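Local coordinates for protein acyl-CoA dehydrogenase (Bacillus subtilis, PDB 5LNX) that oxidises saturated acyl-CoA thioesters to 2,3-dehydroacyl-CoA with FAD as cofactor, passing the electrons on to an acceptor, at residues V239-I244 with E365-I370; Q247-A252 with A292-V297; F320-A325 with V356-E361. One frame throughout, in Å; residues are numbered along the deposited sequence.

Interaction 1: residues V239-I244 with E365-I370; sequences VGRIGI and EIQRLI. With FAD (flavin-adenine dinucleotide), chain S.
Arg241 reaches from helix 229-265 across to helix 364-376 and meets two side chains there, Gln367 and Ile370. Arg241 CD lies 3.4 Å from Gln367 NE2, and the amide passes beside the aliphatic part of the arginine, with its plane turned 83° from the guanidinium. Further out, Arg241 NH1 comes to 3.4 Å from CD1 of Ile370, which arrives from the opposite direction. No hydrogen bond joins the two segments, so this first shell is packing. Because the arginine is extended from CG to NE, it can span the 9.8 Å between Arg241 CA and Gln367 CA. Gln367, by contrast, bends at chi2 (-71°), which brings its amide round to the arginine.

The polar groups are positioned by the next shell. Gln367 OE1 is bonded to Ser315 OG and NE2 gives its hydrogen to Gly362 O, so the amide is held at both ends. Arg241 NE makes a weak bond to Glu361 O. Cutting Arg241 back to an alanine is likely to open a gap beside the Gln367 amide and Ile370 CD1 and to leave Glu361 O without that weak donor.

Two residues before Gln367, Glu365 OE1 accepts a 2.6 Å hydrogen bond from O2B of the FAD ribose and another from Gln334 NE2 of a neighbouring subunit. Both helices belong to the C-terminal helical domain of an acyl-CoA dehydrogenase, and helix 364-376 begins at an FAD site built between subunits.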
loop_
_atom_site.group_PDB
_atom_site.type_symbol
_atom_site.label_atom_id
_atom_site.label_comp_id
_atom_site.label_asym_id
_atom_site.label_seq_id
_atom_site.Cartn_x
_atom_site.Cartn_y
_atom_site.Cartn_z
ATOM N N VAL D 239 -14.877 1.519 -24.346
ATOM C CA VAL D 239 -14.037 0.600 -25.115
ATOM C C VAL D 239 -12.594 1.086 -25.142
ATOM O O VAL D 239 -11.645 0.287 -25.094
ATOM C CB VAL D 239 -14.515 0.471 -26.587
ATOM C CG1 VAL D 239 -14.034 -0.835 -27.202
ATOM N N GLY D 240 -12.438 2.395 -25.276
ATOM C CA GLY D 240 -11.122 3.052 -25.135
ATOM C C GLY D 240 -10.399 2.741 -23.831
ATOM O O GLY D 240 -9.201 2.518 -23.825
ATOM N N ARG D 241 -11.145 2.714 -22.728
ATOM C CA ARG D 241 -10.571 2.515 -21.379
ATOM C C ARG D 241 -10.087 1.075 -21.141
ATOM O O ARG D 241 -9.097 0.841 -20.427
ATOM C CB ARG D 241 -11.578 2.893 -20.303
ATOM C CG ARG D 241 -11.568 4.373 -19.930
ATOM C CD ARG D 241 -12.829 4.782 -19.182
ATOM N NE ARG D 241 -13.156 6.189 -19.406
ATOM C CZ ARG D 241 -14.289 6.770 -19.024
ATOM N NH1 ARG D 241 -15.228 6.064 -18.423
ATOM N NH2 ARG D 241 -14.501 8.055 -19.291
ATOM N N ILE D 242 -10.806 0.127 -21.730
ATOM C CA ILE D 242 -10.391 -1.280 -21.743
ATOM C C ILE D 242 -9.076 -1.432 -22.508
ATOM O O ILE D 242 -8.170 -2.156 -22.097
ATOM C CB ILE D 242 -11.424 -2.177 -22.438
ATOM C CG1 ILE D 242 -12.780 -2.082 -21.732
ATOM C CG2 ILE D 242 -10.935 -3.626 -22.461
ATOM C CD1 ILE D 242 -13.909 -2.724 -22.502
ATOM N N GLY D 243 -8.982 -0.712 -23.616
ATOM C CA GLY D 243 -7.737 -0.601 -24.373
ATOM C C GLY D 243 -6.616 -0.018 -23.556
ATOM O O GLY D 243 -5.502 -0.545 -23.532
ATOM N N ILE D 244 -6.887 1.060 -22.848
ATOM C CA ILE D 244 -5.842 1.654 -21.955
ATOM C C ILE D 244 -5.422 0.661 -20.868
ATOM O O ILE D 244 -4.260 0.611 -20.485
ATOM C CB ILE D 244 -6.326 2.917 -21.259
ATOM C CG1 ILE D 244 -6.657 3.999 -22.289
ATOM C CG2 ILE D 244 -5.281 3.427 -20.285
ATOM C CD1 ILE D 244 -5.504 4.372 -23.202
ATOM N N GLU D 365 -8.780 8.881 -10.342
ATOM C CA GLU D 365 -9.745 9.597 -9.456
ATOM C C GLU D 365 -11.147 9.561 -10.055
ATOM O O GLU D 365 -12.106 9.184 -9.398
ATOM C CB GLU D 365 -9.307 11.032 -9.155
ATOM C CG GLU D 365 -8.084 11.127 -8.264
ATOM C CD GLU D 365 -6.839 10.612 -8.965
ATOM O OE1 GLU D 365 -6.651 10.962 -10.134
ATOM O OE2 GLU D 365 -6.084 9.797 -8.394
ATOM N N ILE D 366 -11.237 9.847 -11.338
ATOM C CA ILE D 366 -12.522 9.785 -12.051
ATOM C C ILE D 366 -13.111 8.378 -12.099
ATOM O O ILE D 366 -14.341 8.192 -12.024
ATOM C CB ILE D 366 -12.409 10.342 -13.499
ATOM C CG1 ILE D 366 -12.111 11.835 -13.472
ATOM C CG2 ILE D 366 -13.683 10.080 -14.299
ATOM C CD1 ILE D 366 -12.972 12.622 -12.530
ATOM N N GLN D 367 -12.235 7.403 -12.277
ATOM C CA GLN D 367 -12.645 6.002 -12.435
ATOM C C GLN D 367 -13.254 5.471 -11.138
ATOM O O GLN D 367 -14.245 4.716 -11.144
ATOM C CB GLN D 367 -11.454 5.135 -12.838
ATOM C CG GLN D 367 -10.762 5.589 -14.126
ATOM C CD GLN D 367 -11.561 5.344 -15.399
ATOM O OE1 GLN D 367 -12.605 4.671 -15.402
ATOM N NE2 GLN D 367 -11.030 5.837 -16.504
ATOM N N ARG D 368 -12.630 5.840 -10.029
ATOM C CA ARG D 368 -13.127 5.435 -8.716
ATOM C C ARG D 368 -14.485 6.079 -8.480
ATOM O O ARG D 368 -15.475 5.390 -8.183
ATOM C CB ARG D 368 -12.127 5.804 -7.628
ATOM C CG ARG D 368 -10.962 4.828 -7.563
ATOM C CD ARG D 368 -9.817 5.289 -6.662
ATOM N NE ARG D 368 -8.854 4.198 -6.431
ATOM C CZ ARG D 368 -7.577 4.190 -6.820
ATOM N NH1 ARG D 368 -7.020 5.242 -7.437
ATOM N NH2 ARG D 368 -6.831 3.109 -6.582
ATOM N N LEU D 369 -14.556 7.374 -8.777
ATOM C CA LEU D 369 -15.835 8.121 -8.807
ATOM C C LEU D 369 -16.938 7.418 -9.608
ATOM O O LEU D 369 -17.990 7.052 -9.064
ATOM C CB LEU D 369 -15.600 9.522 -9.377
ATOM N N ILE D 370 -16.655 7.133 -10.874
ATOM C CA ILE D 370 -17.595 6.377 -11.732
ATOM C C ILE D 370 -18.027 5.059 -11.081
ATOM O O ILE D 370 -19.212 4.786 -10.964
ATOM C CB ILE D 370 -16.968 6.019 -13.096
ATOM C CG1 ILE D 370 -16.794 7.268 -13.971
ATOM C CG2 ILE D 370 -17.820 4.977 -13.823
ATOM C CD1 ILE D 370 -16.074 7.007 -15.279
HETATM P PA FAD S . -7.628 17.510 -14.495
HETATM O O1A FAD S . -8.742 16.658 -15.081
HETATM O O2A FAD S . -7.778 18.958 -14.160
HETATM O O5B FAD S . -7.244 16.757 -13.125
HETATM C C5B FAD S . -6.139 17.078 -12.294
HETATM C C4B FAD S . -6.142 16.034 -11.179
HETATM O O4B FAD S . -7.277 16.305 -10.392
HETATM C C3B FAD S . -6.279 14.612 -11.703
HETATM O O3B FAD S . -5.575 13.682 -10.871
HETATM C C2B FAD S . -7.747 14.313 -11.595
HETATM O O2B FAD S . -7.954 12.979 -11.165
HETATM C C1B FAD S . -8.170 15.216 -10.481
HETATM N N9A FAD S . -9.537 15.715 -10.535
HETATM C C8A FAD S . -10.015 16.816 -11.158
HETATM N N7A FAD S . -11.344 16.971 -10.867
HETATM C C5A FAD S . -11.705 15.941 -10.057
HETATM C C6A FAD S . -12.901 15.474 -9.350
HETATM N N6A FAD S . -14.076 16.112 -9.454
HETATM N N1A FAD S . -12.795 14.380 -8.565
HETATM C C2A FAD S . -11.661 13.685 -8.385
HETATM N N3A FAD S . -10.535 14.054 -9.002
HETATM C C4A FAD S . -10.495 15.143 -9.814
HETATM N N1 FAD S . -7.398 14.092 -24.557
HETATM C C2 FAD S . -8.176 13.822 -25.632
HETATM O O2 FAD S . -9.253 14.426 -25.726
HETATM N N3 FAD S . -7.849 12.931 -26.593
HETATM C C4 FAD S . -6.700 12.245 -26.552
HETATM O O4 FAD S . -6.394 11.421 -27.449
HETATM C C4X FAD S . -5.790 12.501 -25.419
HETATM N N5 FAD S . -4.613 11.847 -25.319
HETATM C C5X FAD S . -3.770 12.099 -24.291
HETATM C C6 FAD S . -2.555 11.464 -24.293
HETATM C C7 FAD S . -1.661 11.638 -23.266
HETATM C C7M FAD S . -0.413 10.794 -23.325
HETATM C C8 FAD S . -2.000 12.587 -22.172
HETATM C C8M FAD S . -1.086 12.852 -21.006
HETATM C C9 FAD S . -3.200 13.255 -22.192
HETATM C C9A FAD S . -4.118 13.063 -23.217
HETATM N N10 FAD S . -5.353 13.786 -23.301
HETATM C C10 FAD S . -6.211 13.491 -24.389
HETATM C "C1'" FAD S . -5.789 14.703 -22.238
HETATM C "C2'" FAD S . -6.266 13.865 -21.028
HETATM O "O2'" FAD S . -7.441 13.072 -21.278
HETATM C "C3'" FAD S . -6.463 14.752 -19.807
HETATM O "O3'" FAD S . -5.178 15.037 -19.257
HETATM C "C4'" FAD S . -7.384 14.099 -18.786
HETATM O "O4'" FAD S . -8.713 14.027 -19.330
HETATM C "C5'" FAD S . -7.386 14.835 -17.422
HETATM O "O5'" FAD S . -7.625 16.243 -17.454
HETATM P P FAD S . -6.507 17.360 -17.043
HETATM O O1P FAD S . -7.072 18.764 -17.158
HETATM O O2P FAD S . -5.227 17.051 -17.771
HETATM O O3P FAD S . -6.323 17.325 -15.437
#

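Interaction 2: residues Q247-A252 with A292-V297; sequences QALGIA and AARHLV
Leu249 carries this contact, pushing both methyl groups from helix 229-265 against one face of helix 277-305. The side-chain contacts are apolar. Leu249 CD1 lies 3.9 Å from Ala293 CB, while Leu249 CD2 is 4.3 Å from Val297 CG2, one turn further along. The branches therefore divide the work between two residues four apart in sequence. With CG anti to the backbone N (chi1 -179°), the leucine fork is carried out from its own helix and across to the other.

A second group of contacts is made with the backbone. Leu249 CD1 sits 3.8 Å from Arg294 N and Leu249 CD2 3.9 Å from Arg294 CA, so the leucine rests on the helix surface as well as on its side chains. Ala293, ending at CB, makes that surface accessible. Arg294 itself contributes its CB, at 4.3 Å from Leu249 CD2, and its side chain packs against Glu253.

Hydrogen bonds play no part between the two segments; those present run within each helix. The axes of segments 247-252 and 292-297 approach to 9.9 Å and run nearly antiparallel, at 157°.

Other helices close in around the pair. Helix 64-77 brings His72 against Leu249 and Ile68 against Val297. Helix 311-326 lays Phe320 against Ala292, Ala293 and Leu296 and Ala321 against Ala248, while His295 faces another subunit, where it meets His299 of that chain. The two helices, joined in sequence through the small hairpin of strands 267-268 and 271-272, form an antiparallel pair in the C-terminal bundle, with helices 64-77 and 311-326 both packed against it.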
loop_
_atom_site.group_PDB
_atom_site.type_symbol
_atom_site.label_atom_id
_atom_site.label_comp_id
_atom_site.label_asym_id
_atom_site.label_seq_id
_atom_site.Cartn_x
_atom_site.Cartn_y
_atom_site.Cartn_z
ATOM N N GLN D 247 -3.235 -1.800 -22.430
ATOM C CA GLN D 247 -1.925 -1.138 -22.536
ATOM C C GLN D 247 -1.157 -1.298 -21.236
ATOM O O GLN D 247 0.000 -1.730 -21.233
ATOM C CB GLN D 247 -2.080 0.353 -22.851
ATOM C CG GLN D 247 -0.777 1.063 -23.180
ATOM C CD GLN D 247 -0.894 2.587 -23.167
ATOM O OE1 GLN D 247 -1.926 3.150 -22.791
ATOM N NE2 GLN D 247 0.173 3.259 -23.591
ATOM N N ALA D 248 -1.833 -0.979 -20.135
ATOM C CA ALA D 248 -1.245 -1.092 -18.781
ATOM C C ALA D 248 -0.820 -2.529 -18.443
ATOM O O ALA D 248 0.124 -2.751 -17.689
ATOM C CB ALA D 248 -2.239 -0.613 -17.741
ATOM N N LEU D 249 -1.580 -3.478 -18.981
ATOM C CA LEU D 249 -1.362 -4.895 -18.792
ATOM C C LEU D 249 -0.049 -5.304 -19.474
ATOM O O LEU D 249 0.886 -5.798 -18.831
ATOM C CB LEU D 249 -2.544 -5.680 -19.382
ATOM C CG LEU D 249 -2.511 -7.211 -19.264
ATOM C CD1 LEU D 249 -2.365 -7.667 -17.813
ATOM C CD2 LEU D 249 -3.760 -7.816 -19.886
ATOM N N GLY D 250 0.021 -5.027 -20.774
ATOM C CA GLY D 250 1.231 -5.247 -21.579
ATOM C C GLY D 250 2.451 -4.621 -20.927
ATOM O O GLY D 250 3.488 -5.261 -20.767
ATOM N N ILE D 251 2.336 -3.352 -20.548
ATOM C CA ILE D 251 3.436 -2.695 -19.817
ATOM C C ILE D 251 3.886 -3.579 -18.643
ATOM O O ILE D 251 5.066 -3.781 -18.432
ATOM C CB ILE D 251 3.036 -1.320 -19.277
ATOM C CG1 ILE D 251 2.983 -0.302 -20.405
ATOM C CG2 ILE D 251 4.043 -0.843 -18.242
ATOM C CD1 ILE D 251 2.246 0.978 -20.047
ATOM N N ALA D 252 2.914 -4.061 -17.869
ATOM C CA ALA D 252 3.194 -4.731 -16.597
ATOM C C ALA D 252 3.849 -6.101 -16.830
ATOM O O ALA D 252 4.689 -6.547 -16.049
ATOM C CB ALA D 252 1.923 -4.906 -15.804
ATOM N N ALA D 292 -4.700 -10.897 -12.139
ATOM C CA ALA D 292 -5.884 -10.160 -11.716
ATOM C C ALA D 292 -6.331 -9.191 -12.811
ATOM O O ALA D 292 -7.475 -9.223 -13.267
ATOM C CB ALA D 292 -5.576 -9.396 -10.433
ATOM N N ALA D 293 -5.379 -8.359 -13.235
ATOM C CA ALA D 293 -5.577 -7.400 -14.321
ATOM C C ALA D 293 -6.038 -8.069 -15.598
ATOM O O ALA D 293 -7.001 -7.628 -16.226
ATOM C CB ALA D 293 -4.299 -6.635 -14.587
ATOM N N ARG D 294 -5.368 -9.149 -15.981
ATOM C CA ARG D 294 -5.714 -9.841 -17.228
ATOM C C ARG D 294 -7.222 -10.094 -17.317
ATOM O O ARG D 294 -7.847 -9.795 -18.335
ATOM C CB ARG D 294 -4.964 -11.165 -17.398
ATOM C CG ARG D 294 -5.293 -11.821 -18.736
ATOM C CD ARG D 294 -4.260 -12.801 -19.253
ATOM N NE ARG D 294 -4.172 -14.022 -18.453
ATOM C CZ ARG D 294 -3.317 -14.212 -17.453
ATOM N NH1 ARG D 294 -2.454 -13.263 -17.095
ATOM N NH2 ARG D 294 -3.338 -15.362 -16.793
ATOM N N HIS D 295 -7.798 -10.613 -16.234
ATOM C CA HIS D 295 -9.209 -11.079 -16.222
ATOM C C HIS D 295 -10.194 -9.916 -16.195
ATOM O O HIS D 295 -11.284 -9.991 -16.761
ATOM C CB HIS D 295 -9.510 -11.942 -14.989
ATOM C CG HIS D 295 -8.631 -13.138 -14.829
ATOM N ND1 HIS D 295 -8.125 -13.863 -15.882
ATOM C CD2 HIS D 295 -8.158 -13.722 -13.706
ATOM C CE1 HIS D 295 -7.358 -14.829 -15.409
ATOM N NE2 HIS D 295 -7.369 -14.768 -14.091
ATOM N N LEU D 296 -9.816 -8.856 -15.499
ATOM C CA LEU D 296 -10.617 -7.628 -15.489
ATOM C C LEU D 296 -10.765 -7.090 -16.909
ATOM O O LEU D 296 -11.866 -6.743 -17.333
ATOM C CB LEU D 296 -9.962 -6.549 -14.628
ATOM C CG LEU D 296 -10.030 -6.733 -13.122
ATOM C CD1 LEU D 296 -9.243 -5.624 -12.452
ATOM C CD2 LEU D 296 -11.455 -6.737 -12.616
ATOM N N VAL D 297 -9.640 -7.048 -17.616
ATOM C CA VAL D 297 -9.574 -6.542 -18.987
ATOM C C VAL D 297 -10.445 -7.357 -19.937
ATOM O O VAL D 297 -11.336 -6.829 -20.596
ATOM C CB VAL D 297 -8.125 -6.563 -19.533
ATOM C CG1 VAL D 297 -8.098 -6.240 -21.025
ATOM C CG2 VAL D 297 -7.248 -5.585 -18.773
#

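Interaction 3: residues F320-A325 with V356-E361; sequences FASDAA and VTQIYE. With FAD (flavin-adenine dinucleotide), chain S.
Gln358 crosses from the loop after helix 348-356 to helix 311-326, where Ser322 and Asp323 receive it. From its CB the chain leaves with CG anti to the carbonyl carbon (chi1 -57°), and Gln358 CG comes to 4.0 Å from Ser322 CB. Beyond CG it runs extended, bringing Gln358 CD within 3.7 Å of Asp323 OD1. At the end, Gln358 NE2 donates to Asp323 OD1 over 2.7 Å, with a nearly straight N-H...O angle of 168°. The acceptor lies in the amide plane, but the donor comes from above the carboxylate plane, the two planes being 89° apart. OE1, the other arm of the amide, is taken by Lys355 NZ. This loop, between helices 348-356 and 364-376 of the C-terminal domain, is part of the flavin site: Tyr360 sets its ring edge against the isoalloxazine, Tyr360 CD2 lying 3.2 Å from FAD C6, with Val356 CG2 over one face of the tyrosine ring. Alongside Gln358, Thr357 OG1 packs on Ser322 CB while bonding to Ala354 O; Ser322 OG turns back to Lys318 O. The second oxygen of Asp323, OD2, forms a salt bridge with Arg368 and accepts from Gln319 NE2.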
loop_
_atom_site.group_PDB
_atom_site.type_symbol
_atom_site.label_atom_id
_atom_site.label_comp_id
_atom_site.label_asym_id
_atom_site.label_seq_id
_atom_site.Cartn_x
_atom_site.Cartn_y
_atom_site.Cartn_z
ATOM N N PHE D 320 -7.211 -0.649 -12.268
ATOM C CA PHE D 320 -6.460 -1.751 -11.669
ATOM C C PHE D 320 -5.136 -1.982 -12.405
ATOM O O PHE D 320 -4.065 -1.927 -11.809
ATOM C CB PHE D 320 -7.265 -3.055 -11.622
ATOM C CG PHE D 320 -6.636 -4.079 -10.756
ATOM C CD1 PHE D 320 -6.878 -4.080 -9.384
ATOM C CD2 PHE D 320 -5.657 -4.934 -11.272
ATOM C CE1 PHE D 320 -6.214 -4.971 -8.553
ATOM C CE2 PHE D 320 -4.988 -5.816 -10.444
ATOM C CZ PHE D 320 -5.261 -5.828 -9.084
ATOM N N ALA D 321 -5.251 -2.208 -13.709
ATOM C CA ALA D 321 -4.090 -2.452 -14.573
ATOM C C ALA D 321 -3.110 -1.286 -14.517
ATOM O O ALA D 321 -1.908 -1.483 -14.320
ATOM C CB ALA D 321 -4.542 -2.711 -15.998
ATOM N N SER D 322 -3.638 -0.071 -14.601
ATOM C CA SER D 322 -2.804 1.143 -14.578
ATOM C C SER D 322 -1.972 1.219 -13.298
ATOM O O SER D 322 -0.761 1.366 -13.343
ATOM C CB SER D 322 -3.657 2.422 -14.760
ATOM O OG SER D 322 -4.641 2.594 -13.747
ATOM N N ASP D 323 -2.633 1.145 -12.162
ATOM C CA ASP D 323 -1.955 1.220 -10.861
ATOM C C ASP D 323 -0.970 0.076 -10.684
ATOM O O ASP D 323 0.103 0.243 -10.132
ATOM C CB ASP D 323 -2.976 1.172 -9.707
ATOM C CG ASP D 323 -3.769 2.460 -9.573
ATOM O OD1 ASP D 323 -3.480 3.410 -10.321
ATOM O OD2 ASP D 323 -4.653 2.529 -8.698
ATOM N N ALA D 324 -1.401 -1.101 -11.096
ATOM C CA ALA D 324 -0.580 -2.316 -11.027
ATOM C C ALA D 324 0.685 -2.144 -11.847
ATOM O O ALA D 324 1.759 -2.618 -11.485
ATOM C CB ALA D 324 -1.375 -3.536 -11.510
ATOM N N ALA D 325 0.528 -1.478 -12.972
ATOM C CA ALA D 325 1.613 -1.309 -13.939
ATOM C C ALA D 325 2.663 -0.346 -13.412
ATOM O O ALA D 325 3.862 -0.612 -13.468
ATOM C CB ALA D 325 1.045 -0.816 -15.262
ATOM N N VAL D 356 1.344 7.441 -17.320
ATOM C CA VAL D 356 0.306 7.972 -18.203
ATOM C C VAL D 356 -1.020 7.228 -18.049
ATOM O O VAL D 356 -2.118 7.815 -18.177
ATOM C CB VAL D 356 0.764 7.844 -19.671
ATOM C CG2 VAL D 356 -0.271 8.401 -20.622
ATOM N N THR D 357 -0.915 5.932 -17.787
ATOM C CA THR D 357 -2.062 5.029 -17.840
ATOM C C THR D 357 -3.026 5.329 -16.706
ATOM O O THR D 357 -4.214 5.001 -16.803
ATOM C CB THR D 357 -1.647 3.532 -17.758
ATOM O OG1 THR D 357 -1.038 3.239 -16.492
ATOM C CG2 THR D 357 -0.687 3.178 -18.876
ATOM N N GLN D 358 -2.513 6.003 -15.674
ATOM C CA GLN D 358 -3.307 6.447 -14.536
ATOM C C GLN D 358 -4.092 7.775 -14.763
ATOM O O GLN D 358 -4.932 8.160 -13.951
ATOM C CB GLN D 358 -2.413 6.622 -13.314
ATOM C CG GLN D 358 -1.625 5.394 -12.907
ATOM C CD GLN D 358 -0.870 5.633 -11.625
ATOM O OE1 GLN D 358 0.133 6.342 -11.622
ATOM N NE2 GLN D 358 -1.327 5.037 -10.525
ATOM N N ILE D 359 -3.845 8.408 -15.904
ATOM C CA ILE D 359 -4.148 9.802 -16.123
ATOM C C ILE D 359 -5.156 9.986 -17.254
ATOM O O ILE D 359 -6.220 10.573 -17.048
ATOM C CB ILE D 359 -2.877 10.611 -16.457
ATOM C CG1 ILE D 359 -1.911 10.564 -15.280
ATOM C CG2 ILE D 359 -3.254 12.059 -16.802
ATOM C CD1 ILE D 359 -0.700 11.471 -15.408
ATOM N N TYR D 360 -4.794 9.558 -18.460
ATOM C CA TYR D 360 -5.673 9.750 -19.635
ATOM C C TYR D 360 -6.790 8.723 -19.824
ATOM O O TYR D 360 -6.788 7.645 -19.233
ATOM C CB TYR D 360 -4.884 9.925 -20.937
ATOM C CG TYR D 360 -4.130 8.711 -21.473
ATOM C CD1 TYR D 360 -4.087 7.470 -20.826
ATOM C CD2 TYR D 360 -3.358 8.879 -22.567
ATOM C CE1 TYR D 360 -3.317 6.431 -21.332
ATOM C CE2 TYR D 360 -2.579 7.875 -23.067
ATOM C CZ TYR D 360 -2.566 6.640 -22.468
ATOM O OH TYR D 360 -1.746 5.650 -22.951
ATOM N N GLU D 361 -7.716 9.092 -20.710
ATOM C CA GLU D 361 -8.991 8.407 -20.900
ATOM C C GLU D 361 -9.683 8.228 -19.561
ATOM O O GLU D 361 -10.379 7.223 -19.320
ATOM C CB GLU D 361 -8.823 7.091 -21.635
ATOM C CG GLU D 361 -7.947 7.243 -22.889
ATOM C CD GLU D 361 -8.443 6.476 -24.088
ATOM O OE1 GLU D 361 -9.407 5.679 -23.945
ATOM O OE2 GLU D 361 -7.858 6.685 -25.179
HETATM P PA FAD S . -7.628 17.510 -14.495
HETATM O O1A FAD S . -8.742 16.658 -15.081
HETATM O O2A FAD S . -7.778 18.958 -14.160
HETATM O O5B FAD S . -7.244 16.757 -13.125
HETATM C C5B FAD S . -6.139 17.078 -12.294
HETATM C C4B FAD S . -6.142 16.034 -11.179
HETATM O O4B FAD S . -7.277 16.305 -10.392
HETATM C C3B FAD S . -6.279 14.612 -11.703
HETATM O O3B FAD S . -5.575 13.682 -10.871
HETATM C C2B FAD S . -7.747 14.313 -11.595
HETATM O O2B FAD S . -7.954 12.979 -11.165
HETATM C C1B FAD S . -8.170 15.216 -10.481
HETATM N N9A FAD S . -9.537 15.715 -10.535
HETATM C C8A FAD S . -10.015 16.816 -11.158
HETATM N N7A FAD S . -11.344 16.971 -10.867
HETATM C C5A FAD S . -11.705 15.941 -10.057
HETATM C C6A FAD S . -12.901 15.474 -9.350
HETATM N N6A FAD S . -14.076 16.112 -9.454
HETATM N N1A FAD S . -12.795 14.380 -8.565
HETATM C C2A FAD S . -11.661 13.685 -8.385
HETATM N N3A FAD S . -10.535 14.054 -9.002
HETATM C C4A FAD S . -10.495 15.143 -9.814
HETATM N N1 FAD S . -7.398 14.092 -24.557
HETATM C C2 FAD S . -8.176 13.822 -25.632
HETATM O O2 FAD S . -9.253 14.426 -25.726
HETATM N N3 FAD S . -7.849 12.931 -26.593
HETATM C C4 FAD S . -6.700 12.245 -26.552
HETATM O O4 FAD S . -6.394 11.421 -27.449
HETATM C C4X FAD S . -5.790 12.501 -25.419
HETATM N N5 FAD S . -4.613 11.847 -25.319
HETATM C C5X FAD S . -3.770 12.099 -24.291
HETATM C C6 FAD S . -2.555 11.464 -24.293
HETATM C C7 FAD S . -1.661 11.638 -23.266
HETATM C C7M FAD S . -0.413 10.794 -23.325
HETATM C C8 FAD S . -2.000 12.587 -22.172
HETATM C C8M FAD S . -1.086 12.852 -21.006
HETATM C C9 FAD S . -3.200 13.255 -22.192
HETATM C C9A FAD S . -4.118 13.063 -23.217
HETATM N N10 FAD S . -5.353 13.786 -23.301
HETATM C C10 FAD S . -6.211 13.491 -24.389
HETATM C "C1'" FAD S . -5.789 14.703 -22.238
HETATM C "C2'" FAD S . -6.266 13.865 -21.028
HETATM O "O2'" FAD S . -7.441 13.072 -21.278
HETATM C "C3'" FAD S . -6.463 14.752 -19.807
HETATM O "O3'" FAD S . -5.178 15.037 -19.257
HETATM C "C4'" FAD S . -7.384 14.099 -18.786
HETATM O "O4'" FAD S . -8.713 14.027 -19.330
HETATM C "C5'" FAD S . -7.386 14.835 -17.422
HETATM O "O5'" FAD S . -7.625 16.243 -17.454
HETATM P P FAD S . -6.507 17.360 -17.043
HETATM O O1P FAD S . -7.072 18.764 -17.158
HETATM O O2P FAD S . -5.227 17.051 -17.771
HETATM O O3P FAD S . -6.323 17.325 -15.437
#

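Following the chain from its N terminus, helix 229-265 supplies the first segment of both interaction 1 and, two turns later, interaction 2. Interaction 2 closes first, when the chain doubles back along helix 277-305. Helix 311-326 then opens interaction 3, which closes at the loop 356-361. Helix 364-376 finally closes interaction 1, so the loop it spans encloses the other two, which lie in series and do not cross. Interaction 2 also touches each of the others: Tyr360 OH probably bonds Gln247 OE1, and Ile242 packs on Val297. Together they tie the C-terminal helices to the loop beside FAD.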